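Local coordinates for protein cpftsy (Physcomitrella patens, PDB 4AK9) that probably serves as the chloroplast signal recognition particle receptor, a GTPase of the SRP family that helps target proteins to the thylakoid membrane, at residues K146-A151 with R193-E198; V165-Q168 with E173-M176; A186-A191 with C205-R210; P116-I121 with K230-A235. All blocks are in the same frame, centred on the assembly; numbering follows the deposited sequence.

Contact 1. Residues K146-A151 with R193-E198; sequences KVLMAA and RRAVEE
K146 NZ donates a hydrogen bond of 2.8 Å to the backbone oxygen E198 O. The approach is almost head-on, with a C=O...N angle of 169°. The lysine reaches that far because CG lies anti to the backbone N (chi1 179°) and the chain beyond it is fully extended. E198 directly follows helix 184-197, so the ammonium group sits at the negative end of the helix dipole, which probably favours its charge. F200 adds a cation-pi contact to the same lysine. With an alanine in place of the lysine, E198 O would probably lose this donor and F200 its cationic partner. L148 sends out two methyl groups. CD2 touches A195 CB at 4.1 Å. CD1 stands over the centre of the R194 guanidinium, 4.2 Å above its plane. E198 OE1 meets the same guanidinium at the edge, in its plane. The NE-OE1 salt bridge between R194 and E198 is 3.3 Å long and weak as a hydrogen bond, though nearly straight. The arginine is thus steered by the carboxylate at its edge and by the leucine on one face. This is a parallel strand under a covering helix, as in the alpha/beta fold of P-loop GTPases.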
loop_
_atom_site.group_PDB
_atom_site.type_symbol
_atom_site.label_atom_id
_atom_site.label_comp_id
_atom_site.label_asym_id
_atom_site.label_seq_id
_atom_site.Cartn_x
_atom_site.Cartn_y
_atom_site.Cartn_z
ATOM N N LYS A 146 -20.074 33.971 1.284
ATOM C CA LYS A 146 -20.627 33.920 2.638
ATOM C C LYS A 146 -20.927 32.468 3.085
ATOM O O LYS A 146 -21.823 31.803 2.536
ATOM C CB LYS A 146 -21.896 34.767 2.683
ATOM C CG LYS A 146 -22.608 34.807 4.016
ATOM C CD LYS A 146 -23.786 35.778 3.925
ATOM C CE LYS A 146 -24.575 35.838 5.233
ATOM N NZ LYS A 146 -25.928 36.433 4.985
ATOM N N VAL A 147 -20.205 32.003 4.106
ATOM C CA VAL A 147 -20.194 30.588 4.482
ATOM C C VAL A 147 -20.885 30.327 5.808
ATOM O O VAL A 147 -20.679 31.069 6.779
ATOM C CB VAL A 147 -18.733 30.060 4.642
ATOM C CG1 VAL A 147 -18.725 28.618 5.123
ATOM C CG2 VAL A 147 -17.971 30.213 3.341
ATOM N N LEU A 148 -21.696 29.269 5.851
ATOM C CA LEU A 148 -22.272 28.781 7.098
ATOM C C LEU A 148 -21.810 27.352 7.361
ATOM O O LEU A 148 -21.944 26.490 6.496
ATOM C CB LEU A 148 -23.804 28.811 7.040
ATOM C CG LEU A 148 -24.537 28.172 8.224
ATOM C CD1 LEU A 148 -24.336 29.022 9.477
ATOM C CD2 LEU A 148 -26.058 27.989 7.948
ATOM N N MET A 149 -21.289 27.093 8.557
ATOM C CA MET A 149 -20.868 25.739 8.904
ATOM C C MET A 149 -21.937 25.030 9.699
ATOM O O MET A 149 -22.654 25.651 10.491
ATOM C CB MET A 149 -19.549 25.758 9.694
ATOM C CG MET A 149 -18.375 26.298 8.918
ATOM S SD MET A 149 -16.907 26.305 9.979
ATOM C CE MET A 149 -15.681 26.947 8.897
ATOM N N ALA A 150 -22.057 23.716 9.494
ATOM C CA ALA A 150 -23.028 22.915 10.227
ATOM C C ALA A 150 -22.344 21.760 10.927
ATOM O O ALA A 150 -21.702 20.898 10.271
ATOM C CB ALA A 150 -24.112 22.391 9.277
ATOM N N ALA A 151 -22.479 21.728 12.250
ATOM C CA ALA A 151 -21.796 20.727 13.065
ATOM C C ALA A 151 -22.611 19.453 13.200
ATOM O O ALA A 151 -23.196 19.178 14.261
ATOM C CB ALA A 151 -21.442 21.292 14.437
ATOM N N ARG A 193 -31.951 25.362 6.371
ATOM C CA ARG A 193 -33.077 26.303 6.455
ATOM C C ARG A 193 -32.577 27.703 6.734
ATOM O O ARG A 193 -32.990 28.665 6.084
ATOM C CB ARG A 193 -34.040 25.886 7.566
ATOM C CG ARG A 193 -34.848 24.643 7.241
ATOM C CD ARG A 193 -36.054 24.518 8.177
ATOM N NE ARG A 193 -35.669 24.404 9.587
ATOM C CZ ARG A 193 -35.412 23.245 10.192
ATOM N NH1 ARG A 193 -35.488 22.113 9.503
ATOM N NH2 ARG A 193 -35.081 23.210 11.481
ATOM N N ARG A 194 -31.660 27.806 7.695
ATOM C CA ARG A 194 -31.109 29.100 8.076
ATOM C C ARG A 194 -30.374 29.748 6.917
ATOM O O ARG A 194 -30.430 30.963 6.728
ATOM C CB ARG A 194 -30.191 28.960 9.296
ATOM C CG ARG A 194 -29.512 30.269 9.665
ATOM C CD ARG A 194 -28.802 30.217 11.006
ATOM N NE ARG A 194 -27.890 31.354 11.116
ATOM C CZ ARG A 194 -26.882 31.435 11.975
ATOM N NH1 ARG A 194 -26.644 30.435 12.822
ATOM N NH2 ARG A 194 -26.105 32.512 11.974
ATOM N N ALA A 195 -29.695 28.934 6.114
ATOM C CA ALA A 195 -28.952 29.483 5.000
ATOM C C ALA A 195 -29.882 30.006 3.919
ATOM O O ALA A 195 -29.546 30.970 3.238
ATOM C CB ALA A 195 -28.056 28.436 4.405
ATOM N N VAL A 196 -31.013 29.334 3.729
ATOM C CA VAL A 196 -31.969 29.774 2.713
ATOM C C VAL A 196 -32.585 31.100 3.174
ATOM O O VAL A 196 -32.687 32.066 2.392
ATOM C CB VAL A 196 -33.082 28.735 2.471
ATOM C CG1 VAL A 196 -34.102 29.283 1.471
ATOM C CG2 VAL A 196 -32.485 27.405 1.966
ATOM N N GLU A 197 -32.952 31.154 4.453
ATOM C CA GLU A 197 -33.584 32.354 5.003
ATOM C C GLU A 197 -32.646 33.547 5.018
ATOM O O GLU A 197 -33.062 34.678 4.734
ATOM C CB GLU A 197 -34.112 32.108 6.419
ATOM C CG GLU A 197 -35.215 31.063 6.500
ATOM C CD GLU A 197 -36.428 31.391 5.621
ATOM O OE1 GLU A 197 -37.052 32.455 5.844
ATOM O OE2 GLU A 197 -36.755 30.580 4.713
ATOM N N GLU A 198 -31.383 33.296 5.357
ATOM C CA GLU A 198 -30.442 34.394 5.593
ATOM C C GLU A 198 -29.458 34.653 4.467
ATOM O O GLU A 198 -28.446 35.332 4.675
ATOM C CB GLU A 198 -29.691 34.179 6.895
ATOM C CG GLU A 198 -30.614 34.038 8.076
ATOM C CD GLU A 198 -29.860 33.838 9.382
ATOM O OE1 GLU A 198 -28.630 34.079 9.413
ATOM O OE2 GLU A 198 -30.495 33.433 10.379
#

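Contact 2. Residues V165-Q168 with E173-M176; sequences VWAQ and EIVM
A167, on helix 158-170, meets I174 on edge strand 173-175, and residues 165-168 turn this one small side chain to the sheet. V165 comes first and points away from the strand. W166 follows, and its indole leads off in another direction. It packs on I301 and forms a cation-pi pair with R169. A167 comes next, and its CB is directed toward the strand. The methyl carbon A167 CB lies 4.0 Å from I174 CB and 4.1 Å from I174 CG2. It thus rests against the branch point of the isoleucine and one of its methyl groups. I174 has CG1 anti to the backbone N (chi1 179°). That leaves CG2 between the backbone N and the carbonyl carbon, where it can face the alanine. A167 CB also comes to 4.5 Å from E173 O, a loose approach to the backbone. The backbones are closest at A167 and E173, with CA atoms 6.0 Å apart. Q168 follows and starts away from the strand. T170 OG1 lies in hydrogen-bonding position to both W166 O and A167 O, which share its one proton. M149 of strand 147-150 also packs on A167, and L163 touches I174. Helix 158-170 is the connecting helix of a beta-alpha-beta crossover from strand 147-150 to strand 173-175. The side chains that meet are apolar, so the contact probably rests on van der Waals packing and the modest burial of apolar surface, with no directional bond to fix the angle of approach.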
loop_
_atom_site.group_PDB
_atom_site.type_symbol
_atom_site.label_atom_id
_atom_site.label_comp_id
_atom_site.label_asym_id
_atom_site.label_seq_id
_atom_site.Cartn_x
_atom_site.Cartn_y
_atom_site.Cartn_z
ATOM N N VAL A 165 -13.985 26.680 16.264
ATOM C CA VAL A 165 -12.717 27.381 16.158
ATOM C C VAL A 165 -12.415 27.759 14.711
ATOM O O VAL A 165 -11.956 28.866 14.414
ATOM C CB VAL A 165 -11.572 26.540 16.757
ATOM C CG1 VAL A 165 -10.269 27.295 16.677
ATOM C CG2 VAL A 165 -11.887 26.177 18.214
ATOM N N TRP A 166 -12.693 26.832 13.801
ATOM C CA TRP A 166 -12.496 27.120 12.393
ATOM C C TRP A 166 -13.458 28.175 11.896
ATOM O O TRP A 166 -13.105 28.986 11.009
ATOM C CB TRP A 166 -12.634 25.844 11.566
ATOM C CG TRP A 166 -11.415 24.987 11.671
ATOM C CD1 TRP A 166 -11.258 23.867 12.430
ATOM C CD2 TRP A 166 -10.158 25.225 11.038
ATOM N NE1 TRP A 166 -9.991 23.361 12.270
ATOM C CE2 TRP A 166 -9.294 24.185 11.431
ATOM C CE3 TRP A 166 -9.688 26.208 10.160
ATOM C CZ2 TRP A 166 -7.988 24.097 10.975
ATOM C CZ3 TRP A 166 -8.397 26.124 9.714
ATOM C CH2 TRP A 166 -7.555 25.072 10.121
ATOM N N ALA A 167 -14.669 28.182 12.443
ATOM C CA ALA A 167 -15.649 29.185 12.011
ATOM C C ALA A 167 -15.082 30.560 12.355
ATOM O O ALA A 167 -15.090 31.493 11.534
ATOM C CB ALA A 167 -16.984 28.956 12.700
ATOM N N GLN A 168 -14.527 30.650 13.559
ATOM C CA GLN A 168 -13.920 31.902 14.044
ATOM C C GLN A 168 -12.725 32.364 13.235
ATOM O O GLN A 168 -12.666 33.530 12.812
ATOM C CB GLN A 168 -13.522 31.773 15.516
ATOM C CG GLN A 168 -14.710 31.815 16.453
ATOM C CD GLN A 168 -15.385 33.189 16.455
ATOM O OE1 GLN A 168 -14.773 34.195 16.828
ATOM N NE2 GLN A 168 -16.655 33.232 16.028
ATOM N N GLU A 173 -20.072 31.716 9.878
ATOM C CA GLU A 173 -21.073 31.448 10.915
ATOM C C GLU A 173 -21.186 29.947 11.112
ATOM O O GLU A 173 -20.741 29.174 10.251
ATOM C CB GLU A 173 -22.438 32.029 10.513
ATOM C CG GLU A 173 -22.397 33.528 10.194
ATOM C CD GLU A 173 -22.065 34.382 11.418
ATOM O OE1 GLU A 173 -22.766 34.236 12.451
ATOM O OE2 GLU A 173 -21.101 35.192 11.347
ATOM N N ILE A 174 -21.779 29.526 12.225
ATOM C CA ILE A 174 -21.897 28.100 12.501
ATOM C C ILE A 174 -23.204 27.734 13.196
ATOM O O ILE A 174 -23.668 28.455 14.083
ATOM C CB ILE A 174 -20.683 27.572 13.328
ATOM C CG1 ILE A 174 -20.829 26.077 13.638
ATOM C CG2 ILE A 174 -20.517 28.352 14.640
ATOM C CD1 ILE A 174 -19.506 25.409 14.009
ATOM N N VAL A 175 -23.808 26.624 12.761
ATOM C CA VAL A 175 -24.966 26.051 13.439
ATOM C C VAL A 175 -24.518 24.819 14.208
ATOM O O VAL A 175 -23.871 23.914 13.637
ATOM C CB VAL A 175 -26.065 25.621 12.439
ATOM C CG1 VAL A 175 -27.131 24.776 13.147
ATOM C CG2 VAL A 175 -26.687 26.841 11.722
ATOM N N MET A 176 -24.859 24.764 15.496
ATOM C CA MET A 176 -24.504 23.616 16.327
ATOM C C MET A 176 -25.710 22.932 16.984
ATOM O O MET A 176 -26.830 23.439 16.918
ATOM C CB MET A 176 -23.476 24.034 17.377
ATOM C CG MET A 176 -22.244 24.684 16.762
ATOM S SD MET A 176 -20.967 25.040 17.977
ATOM C CE MET A 176 -20.877 23.441 18.794
#

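Contact 3. Residues A186-A191 with C205-R210; sequences AVLSQA and CDTSGR
This is a buried, mainly apolar contact between a covering helix and the end of a central strand. L188 of helix 184-197 packs on C205, D206 and T207, where strand 202-205 runs out into the loop before helix 215-231. The sequence from D206 to G209 fits the DxxG pattern of the G3 motif of GTPases, and in this family that loop lies beside the nucleotide site. L188 does the touching with both methyl groups. Its CG is anti to the carbonyl carbon (chi1 -65°), and CD2 reaches in to 3.8 Å from C205 CB. The same methyl lies 4.0 Å from C205 SG and 3.9 Å from D206 O. CD1 extends further along the loop, to 4.3 Å from T207 CG2. The other groups of the loop turn to different partners. T207 OG1 is hydrogen-bonded to I121 O, so its polar end is satisfied while its methyl faces the leucine. T207 O accepts a bond from K129 NZ of the probable P-loop, and the side chain of D206, which leads away from the helix, touches K129 and T130. D206 OD1 also takes a weak bond of 2.8 Å from T207 N, bent to 129°. Beyond the contact, R210 NE forms a salt bridge with D50 OD2 of the second subunit. The leucine side is thus apolar and non-directional, so position there depends on fit, while the directed bonds of the loop come from other partners.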
loop_
_atom_site.group_PDB
_atom_site.type_symbol
_atom_site.label_atom_id
_atom_site.label_comp_id
_atom_site.label_asym_id
_atom_site.label_seq_id
_atom_site.Cartn_x
_atom_site.Cartn_y
_atom_site.Cartn_z
ATOM N N ALA A 186 -31.172 16.710 12.254
ATOM C CA ALA A 186 -31.847 17.941 12.672
ATOM C C ALA A 186 -30.923 19.166 12.623
ATOM O O ALA A 186 -31.358 20.264 12.273
ATOM C CB ALA A 186 -32.455 17.780 14.052
ATOM N N VAL A 187 -29.657 18.974 12.989
ATOM C CA VAL A 187 -28.670 20.044 12.905
ATOM C C VAL A 187 -28.478 20.464 11.463
ATOM O O VAL A 187 -28.457 21.663 11.148
ATOM C CB VAL A 187 -27.292 19.590 13.467
ATOM C CG1 VAL A 187 -26.224 20.673 13.240
ATOM C CG2 VAL A 187 -27.416 19.244 14.937
ATOM N N LEU A 188 -28.309 19.470 10.586
ATOM C CA LEU A 188 -28.112 19.777 9.183
ATOM C C LEU A 188 -29.324 20.505 8.582
ATOM O O LEU A 188 -29.162 21.448 7.803
ATOM C CB LEU A 188 -27.747 18.505 8.385
ATOM C CG LEU A 188 -26.404 17.848 8.762
ATOM C CD1 LEU A 188 -25.914 16.907 7.666
ATOM C CD2 LEU A 188 -25.347 18.901 9.003
ATOM N N SER A 189 -30.529 20.055 8.917
ATOM C CA SER A 189 -31.717 20.655 8.310
ATOM C C SER A 189 -31.912 22.072 8.828
ATOM O O SER A 189 -32.263 22.968 8.069
ATOM C CB SER A 189 -32.968 19.780 8.493
ATOM O OG SER A 189 -33.300 19.596 9.848
ATOM N N GLN A 190 -31.643 22.272 10.115
ATOM C CA GLN A 190 -31.651 23.608 10.701
ATOM C C GLN A 190 -30.656 24.540 10.000
ATOM O O GLN A 190 -30.977 25.688 9.717
ATOM C CB GLN A 190 -31.345 23.517 12.195
ATOM C CG GLN A 190 -31.328 24.865 12.922
ATOM C CD GLN A 190 -31.034 24.709 14.410
ATOM O OE1 GLN A 190 -31.172 23.611 14.973
ATOM N NE2 GLN A 190 -30.617 25.803 15.053
ATOM N N ALA A 191 -29.446 24.059 9.707
ATOM C CA ALA A 191 -28.482 24.914 9.025
ATOM C C ALA A 191 -28.890 25.218 7.602
ATOM O O ALA A 191 -28.677 26.324 7.125
ATOM C CB ALA A 191 -27.091 24.270 9.029
ATOM N N CYS A 205 -21.198 21.167 5.592
ATOM C CA CYS A 205 -21.735 20.235 6.622
ATOM C C CYS A 205 -20.739 19.189 7.079
ATOM O O CYS A 205 -20.182 18.460 6.256
ATOM C CB CYS A 205 -22.955 19.471 6.066
ATOM S SG CYS A 205 -24.303 20.525 5.487
ATOM N N ASP A 206 -20.534 19.078 8.380
ATOM C CA ASP A 206 -19.778 17.950 8.919
ATOM C C ASP A 206 -20.752 16.818 9.178
ATOM O O ASP A 206 -21.944 17.051 9.365
ATOM C CB ASP A 206 -19.077 18.342 10.211
ATOM C CG ASP A 206 -17.950 17.377 10.589
ATOM O OD1 ASP A 206 -17.627 16.465 9.775
ATOM O OD2 ASP A 206 -17.376 17.551 11.689
ATOM N N THR A 207 -20.260 15.582 9.157
ATOM C CA THR A 207 -21.112 14.411 9.398
ATOM C C THR A 207 -20.363 13.418 10.269
ATOM O O THR A 207 -19.122 13.467 10.362
ATOM C CB THR A 207 -21.483 13.676 8.080
ATOM O OG1 THR A 207 -20.274 13.287 7.388
ATOM C CG2 THR A 207 -22.311 14.566 7.167
ATOM N N SER A 208 -21.097 12.505 10.900
ATOM C CA SER A 208 -20.434 11.486 11.709
ATOM C C SER A 208 -19.915 10.373 10.798
ATOM O O SER A 208 -20.484 10.102 9.737
ATOM C CB SER A 208 -21.378 10.924 12.761
ATOM O OG SER A 208 -21.903 11.973 13.553
ATOM N N GLY A 209 -18.823 9.734 11.192
ATOM C CA GLY A 209 -18.330 8.596 10.422
ATOM C C GLY A 209 -17.302 7.826 11.217
ATOM O O GLY A 209 -16.657 8.401 12.099
ATOM N N ARG A 210 -17.192 6.532 10.934
ATOM C CA ARG A 210 -16.195 5.681 11.555
ATOM C C ARG A 210 -15.409 4.931 10.483
ATOM O O ARG A 210 -15.796 4.894 9.323
ATOM C CB ARG A 210 -16.872 4.658 12.471
ATOM C CG ARG A 210 -17.703 5.284 13.592
ATOM C CD ARG A 210 -16.869 5.565 14.851
ATOM N NE ARG A 210 -16.121 4.404 15.369
ATOM C CZ ARG A 210 -16.626 3.189 15.641
ATOM N NH1 ARG A 210 -17.913 2.907 15.438
ATOM N NH2 ARG A 210 -15.824 2.235 16.123
#

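Contact 4. Residues P116-I121 with K230-A235; sequences PAVLMI and KALSSA
The contact belongs to the alpha/beta core of the GTPase domain. It joins the start of strand 117-123, which leads into the probable P-loop, to the turn that follows helix 215-231. That turn is a type I beta turn from L232 to A235, closed by the bond from A235 N to L232 O. A cis peptide bond precedes P116. L232 is the main bridging side chain. Its CG is anti to the backbone N (chi1 -177°), and this carries CD2 across to the proline. L232 CD2 lies 3.7 Å from P116 CG and 3.4 Å from P116 O. The same methyl reaches V118 CG2 at 4.2 Å. V118 meets the far end of the turn more closely, with its CB 3.6 Å from A235 CB. A235 thus fits against the valine branch point, and L232 CD2 touches CG and CD of the proline. Helix 184-197 packs here as well, with V192 on L232 and A195 and V196 on P116. N237 OD1 accepts a bond from V118 N. One water bridges the two segments. It donates to P116 O at 2.8 Å and accepts a bond of 2.8 Å from S234 OG.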
loop_
_atom_site.group_PDB
_atom_site.type_symbol
_atom_site.label_atom_id
_atom_site.label_comp_id
_atom_site.label_asym_id
_atom_site.label_seq_id
_atom_site.Cartn_x
_atom_site.Cartn_y
_atom_site.Cartn_z
ATOM N N PRO A 116 -28.595 28.743 -1.379
ATOM C CA PRO A 116 -27.231 28.322 -1.041
ATOM C C PRO A 116 -26.838 27.007 -1.716
ATOM O O PRO A 116 -27.705 26.155 -1.950
ATOM C CB PRO A 116 -27.308 28.106 0.464
ATOM C CG PRO A 116 -28.717 27.677 0.705
ATOM C CD PRO A 116 -29.567 28.347 -0.342
ATOM N N ALA A 117 -25.554 26.860 -2.038
ATOM C CA ALA A 117 -25.013 25.533 -2.331
ATOM C C ALA A 117 -24.774 24.818 -1.002
ATOM O O ALA A 117 -24.524 25.459 0.041
ATOM C CB ALA A 117 -23.718 25.628 -3.128
ATOM N N VAL A 118 -24.848 23.489 -1.021
ATOM C CA VAL A 118 -24.655 22.715 0.192
ATOM C C VAL A 118 -23.624 21.604 -0.071
ATOM O O VAL A 118 -23.788 20.791 -0.987
ATOM C CB VAL A 118 -25.956 22.094 0.710
ATOM C CG1 VAL A 118 -25.693 21.213 1.940
ATOM C CG2 VAL A 118 -26.976 23.208 1.077
ATOM N N LEU A 119 -22.551 21.602 0.719
ATOM C CA LEU A 119 -21.482 20.601 0.552
ATOM C C LEU A 119 -21.471 19.737 1.806
ATOM O O LEU A 119 -21.323 20.254 2.931
ATOM C CB LEU A 119 -20.128 21.315 0.406
ATOM C CG LEU A 119 -19.573 21.786 -0.935
ATOM C CD1 LEU A 119 -20.630 22.363 -1.816
ATOM C CD2 LEU A 119 -18.466 22.796 -0.723
ATOM N N MET A 120 -21.642 18.425 1.653
ATOM C CA MET A 120 -21.503 17.528 2.788
ATOM C C MET A 120 -20.101 16.913 2.792
ATOM O O MET A 120 -19.615 16.462 1.761
ATOM C CB MET A 120 -22.560 16.423 2.769
ATOM C CG MET A 120 -23.965 16.929 3.039
ATOM S SD MET A 120 -25.159 15.588 2.766
ATOM C CE MET A 120 -24.967 14.558 4.214
ATOM N N ILE A 121 -19.440 16.957 3.938
ATOM C CA ILE A 121 -18.091 16.409 4.068
ATOM C C ILE A 121 -18.244 15.093 4.822
ATOM O O ILE A 121 -18.823 15.038 5.932
ATOM C CB ILE A 121 -17.174 17.352 4.871
ATOM C CG1 ILE A 121 -17.056 18.734 4.223
ATOM C CG2 ILE A 121 -15.810 16.686 5.209
ATOM C CD1 ILE A 121 -16.957 18.800 2.723
ATOM N N LYS A 230 -34.524 17.445 1.774
ATOM C CA LYS A 230 -35.871 17.917 2.115
ATOM C C LYS A 230 -35.873 19.418 2.418
ATOM O O LYS A 230 -36.797 20.140 2.023
ATOM C CB LYS A 230 -36.403 17.151 3.307
ATOM C CG LYS A 230 -37.753 17.642 3.795
ATOM C CD LYS A 230 -38.322 16.681 4.805
ATOM C CE LYS A 230 -39.460 17.329 5.569
ATOM N NZ LYS A 230 -40.068 16.351 6.518
ATOM N N ALA A 231 -34.842 19.899 3.113
ATOM C CA ALA A 231 -34.746 21.333 3.408
ATOM C C ALA A 231 -34.471 22.132 2.154
ATOM O O ALA A 231 -34.909 23.272 2.030
ATOM C CB ALA A 231 -33.662 21.603 4.446
ATOM N N LEU A 232 -33.731 21.546 1.221
ATOM C CA LEU A 232 -33.431 22.227 -0.034
ATOM C C LEU A 232 -33.227 21.191 -1.113
ATOM O O LEU A 232 -32.251 20.420 -1.076
ATOM C CB LEU A 232 -32.181 23.116 0.127
ATOM C CG LEU A 232 -31.763 23.967 -1.063
ATOM C CD1 LEU A 232 -32.865 24.975 -1.439
ATOM C CD2 LEU A 232 -30.486 24.719 -0.713
ATOM N N SER A 233 -34.146 21.147 -2.072
ATOM C CA SER A 233 -34.183 20.036 -3.032
ATOM C C SER A 233 -32.960 19.942 -3.942
ATOM O O SER A 233 -32.657 18.856 -4.433
ATOM C CB SER A 233 -35.491 20.032 -3.846
ATOM O OG SER A 233 -35.435 20.959 -4.900
ATOM N N SER A 234 -32.239 21.048 -4.128
ATOM C CA SER A 234 -31.017 21.050 -4.951
ATOM C C SER A 234 -29.780 20.520 -4.200
ATOM O O SER A 234 -28.683 20.389 -4.771
ATOM C CB SER A 234 -30.734 22.465 -5.494
ATOM O OG SER A 234 -30.708 23.441 -4.453
ATOM N N ALA A 235 -29.965 20.225 -2.920
ATOM C CA ALA A 235 -28.865 19.845 -2.032
ATOM C C ALA A 235 -28.890 18.342 -1.720
ATOM O O ALA A 235 -29.964 17.706 -1.763
ATOM C CB ALA A 235 -28.952 20.655 -0.744
HETATM O O HOH W 1 -28.393 23.618 -2.925
#

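From the N terminus, contact 4 opens first, at strand 117-123, and closes last, at the end of helix 215-231. The other three lie within its long loop. Contact 1 opens next at strand 147-150. Contact 2 opens and closes inside that span, joining helix 158-170 to edge strand 173-175. Contact 3 then opens on helix 184-197 before contact 1 closes further along the same helix, so the two cross. Contact 3 ends past strand 202-205. The sheet joins them: M149 pairs with strand 173-175, A150 O with D206 N, and C205 N with L119 O. Helix 184-197 serves contacts 1 and 3, and its A195 and V196 reach P116 of contact 4.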